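Exopolyphosphatase (Aquifex aeolicus, PDB 1T6C) probably hydrolyses phosphoanhydride bonds of polyphosphate or guanosine pentaphosphate, as a calcium-binding member of the Ppx/GppA family with an actin-like fold. Local coordinates at residues K252-S256 / E257-K261. Residues are numbered along the deposited sequence; the frame is centred on the assembly and turned at random.
Sequences KEIPS and EERSK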
ATOM      1  N   LYS A 252      19.547  11.276  -1.276  1.00 12.74           N
ATOM      2  CA  LYS A 252      19.968  12.058  -0.127  1.00 12.73           C
ATOM      3  C   LYS A 252      20.770  13.300  -0.534  1.00 13.47           C
ATOM      4  O   LYS A 252      20.951  14.169   0.286  1.00 14.05           O
ATOM      5  CB  LYS A 252      20.685  11.170   0.905  1.00 15.04           C
ATOM      6  CG  LYS A 252      22.128  10.887   0.629  1.00 16.43           C
ATOM      7  CD  LYS A 252      22.685   9.968   1.747  1.00 20.60           C
ATOM      8  CE  LYS A 252      24.166   9.718   1.575  1.00 24.65           C
ATOM      9  NZ  LYS A 252      24.700   8.821   2.653  1.00 26.22           N
ATOM     10  N   GLU A 253      21.203  13.383  -1.785  1.00 13.48           N
ATOM     11  CA  GLU A 253      21.948  14.530  -2.305  1.00 15.03           C
ATOM     12  C   GLU A 253      21.091  15.465  -3.143  1.00 13.85           C
ATOM     13  O   GLU A 253      21.603  16.457  -3.694  1.00 14.45           O
ATOM     14  CB  GLU A 253      23.095  14.039  -3.190  1.00 16.34           C
ATOM     15  CG  GLU A 253      24.091  13.156  -2.487  1.00 24.31           C
ATOM     16  CD  GLU A 253      24.809  13.822  -1.310  1.00 31.32           C
ATOM     17  OE1 GLU A 253      25.179  13.067  -0.348  1.00 36.14           O
ATOM     18  OE2 GLU A 253      25.005  15.083  -1.322  1.00 34.30           O
ATOM     19  N   ILE A 254      19.791  15.177  -3.254  1.00 11.87           N
ATOM     20  CA  ILE A 254      18.906  15.955  -4.121  1.00 12.37           C
ATOM     21  C   ILE A 254      17.819  16.634  -3.305  1.00 11.58           C
ATOM     22  O   ILE A 254      17.028  15.953  -2.639  1.00 11.38           O
ATOM     23  CB  ILE A 254      18.242  15.095  -5.232  1.00 11.81           C
ATOM     24  CG1 ILE A 254      19.310  14.308  -6.033  1.00 14.20           C
ATOM     25  CG2 ILE A 254      17.373  16.012  -6.147  1.00 12.82           C
ATOM     26  CD1 ILE A 254      18.735  13.278  -7.003  1.00 15.05           C
ATOM     27  N   PRO A 255      17.720  17.966  -3.375  1.00 11.80           N
ATOM     28  CA  PRO A 255      16.614  18.657  -2.726  1.00 12.23           C
ATOM     29  C   PRO A 255      15.274  18.147  -3.265  1.00 12.40           C
ATOM     30  O   PRO A 255      15.149  17.844  -4.437  1.00 12.49           O
ATOM     31  CB  PRO A 255      16.840  20.117  -3.111  1.00 13.49           C
ATOM     32  CG  PRO A 255      18.248  20.226  -3.547  1.00 14.12           C
ATOM     33  CD  PRO A 255      18.593  18.901  -4.106  1.00 12.43           C
ATOM     34  N   SER A 256      14.272  18.087  -2.403  1.00 12.55           N
ATOM     35  CA  SER A 256      13.006  17.459  -2.763  1.00 12.93           C
ATOM     36  C   SER A 256      12.389  18.029  -4.035  1.00 13.19           C
ATOM     37  O   SER A 256      11.877  17.277  -4.859  1.00 13.33           O
ATOM     38  CB  SER A 256      11.985  17.520  -1.620  1.00 13.44           C
ATOM     39  OG  SER A 256      11.619  18.849  -1.290  1.00 14.59           O
ATOM     40  N   GLU A 257      12.446  19.348  -4.196  1.00 13.06           N
ATOM     41  CA  GLU A 257      11.841  20.006  -5.350  1.00 14.57           C
ATOM     42  C   GLU A 257      12.499  19.655  -6.677  1.00 15.13           C
ATOM     43  O   GLU A 257      11.873  19.803  -7.730  1.00 16.68           O
ATOM     44  CB  GLU A 257      11.835  21.532  -5.178  1.00 15.53           C
ATOM     45  CG  GLU A 257      11.337  22.035  -3.836  1.00 18.51           C
ATOM     46  CD  GLU A 257      12.455  22.400  -2.869  1.00 20.49           C
ATOM     47  OE1 GLU A 257      13.473  21.665  -2.816  1.00 15.87           O
ATOM     48  OE2 GLU A 257      12.308  23.426  -2.164  1.00 23.26           O
ATOM     49  N   GLU A 258      13.725  19.123  -6.632  1.00 13.42           N
ATOM     50  CA  GLU A 258      14.473  18.722  -7.811  1.00 14.12           C
ATOM     51  C   GLU A 258      14.280  17.255  -8.150  1.00 12.75           C
ATOM     52  O   GLU A 258      14.560  16.834  -9.248  1.00 12.81           O
ATOM     53  CB  GLU A 258      15.955  19.040  -7.546  1.00 13.93           C
ATOM     54  CG  GLU A 258      16.941  18.625  -8.601  1.00 17.08           C
ATOM     55  CD  GLU A 258      16.824  19.357  -9.921  1.00 21.76           C
ATOM     56  OE1 GLU A 258      16.125  20.412  -9.996  1.00 23.48           O
ATOM     57  OE2 GLU A 258      17.439  18.839 -10.891  1.00 23.59           O
ATOM     58  N   ARG A 259      13.782  16.460  -7.200  1.00 11.80           N
ATOM     59  CA  ARG A 259      13.765  15.019  -7.377  1.00 12.08           C
ATOM     60  C   ARG A 259      12.906  14.594  -8.576  1.00 12.79           C
ATOM     61  O   ARG A 259      13.340  13.739  -9.332  1.00 14.92           O
ATOM     62  CB  ARG A 259      13.324  14.310  -6.098  1.00 11.50           C
ATOM     63  CG  ARG A 259      14.348  14.402  -5.016  1.00 11.44           C
ATOM     64  CD  ARG A 259      13.902  13.785  -3.711  1.00 12.63           C
ATOM     65  NE  ARG A 259      14.927  13.962  -2.689  1.00 10.87           N
ATOM     66  CZ  ARG A 259      14.726  13.814  -1.389  1.00 11.75           C
ATOM     67  NH1 ARG A 259      13.539  13.426  -0.942  1.00 10.93           N
ATOM     68  NH2 ARG A 259      15.733  14.000  -0.530  1.00 12.37           N
ATOM     69  N   SER A 260      11.698  15.142  -8.708  1.00 14.21           N
ATOM     70  CA  SER A 260      10.808  14.727  -9.807  1.00 15.19           C
ATOM     71  C   SER A 260      11.270  15.325 -11.120  1.00 15.48           C
ATOM     72  O   SER A 260      10.874  14.872 -12.192  1.00 15.69           O
ATOM     73  CB  SER A 260       9.363  15.164  -9.559  0.50 15.78           C
ATOM     74  OG  SER A 260       8.843  14.666  -8.339  0.50 18.84           O
ATOM     75  N   LYS A 261      12.053  16.394 -11.054  1.00 14.45           N
ATOM     76  CA  LYS A 261      12.626  16.956 -12.266  1.00 15.87           C
ATOM     77  C   LYS A 261      13.734  16.065 -12.806  1.00 14.84           C
ATOM     78  O   LYS A 261      13.824  15.844 -14.007  1.00 16.02           O
ATOM     79  CB  LYS A 261      13.193  18.342 -11.988  1.00 16.58           C
ATOM     80  CG  LYS A 261      12.144  19.338 -11.523  1.00 20.71           C
ATOM     81  CD  LYS A 261      12.808  20.669 -11.229  1.00 25.38           C
ATOM     82  CE  LYS A 261      11.828  21.798 -10.979  1.00 30.15           C
ATOM     83  NZ  LYS A 261      12.577  22.947 -10.366  1.00 32.61           N
TER
HETATM   84  O   HOH W   1      10.251  17.061  -7.030  1.00 18.11           O
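Arg-259 sets CG anti to its own carbonyl carbon (chi1 -70°) and then runs extended from CG to NE, which carries its guanidinium back to the carbonyl of Ile-254. Five residues earlier, Ile-254 turns CG2 anti to its backbone N and brings this methyl against the stems of Arg-259 and Glu-258. NE of Arg-259 donates to Ile-254 O over 2.9 Å. The bond is bent, with an N-H...O angle of 131°, and the oxygen lies tilted out of the guanidinium plane. NH2 of Arg-259 adds a weak bond to the same oxygen. Ile-254 CG2 lies 3.6 Å from Arg-259 CG and equally close to Glu-258 CG; the Ile-254 and Glu-258 side chains meet at about a right angle. The loop after helix 241-251 here passes into the short helix 256-262, and Arg-259 reaches back from its first turn. Glu-258 N donates to Pro-255 O at 2.9 Å, from above the carbonyl plane. Arg-259 N donates to Ser-256 O at 3.1 Å. A water bridges the next step of the helix: it donates to Ser-256 O and accepts from Ser-260 N at 2.9 Å. Ser-256 N lies over one face of the guanidinium, near its rim, 4.2 Å from the plane. Arg-259 NH1 bonds Ala-271 O, and Leu-275 of helix 274-288 touches the Arg-259 side chain. A leucine in place of Arg-259 would probably leave the carbonyls of Ile-254 and Ala-271 without these donors and the loop less firmly held against the helix start. Ser-256 OG is hydrogen-bonded to Asp-181 OD2, and Ser-260 OG to Val-266 O.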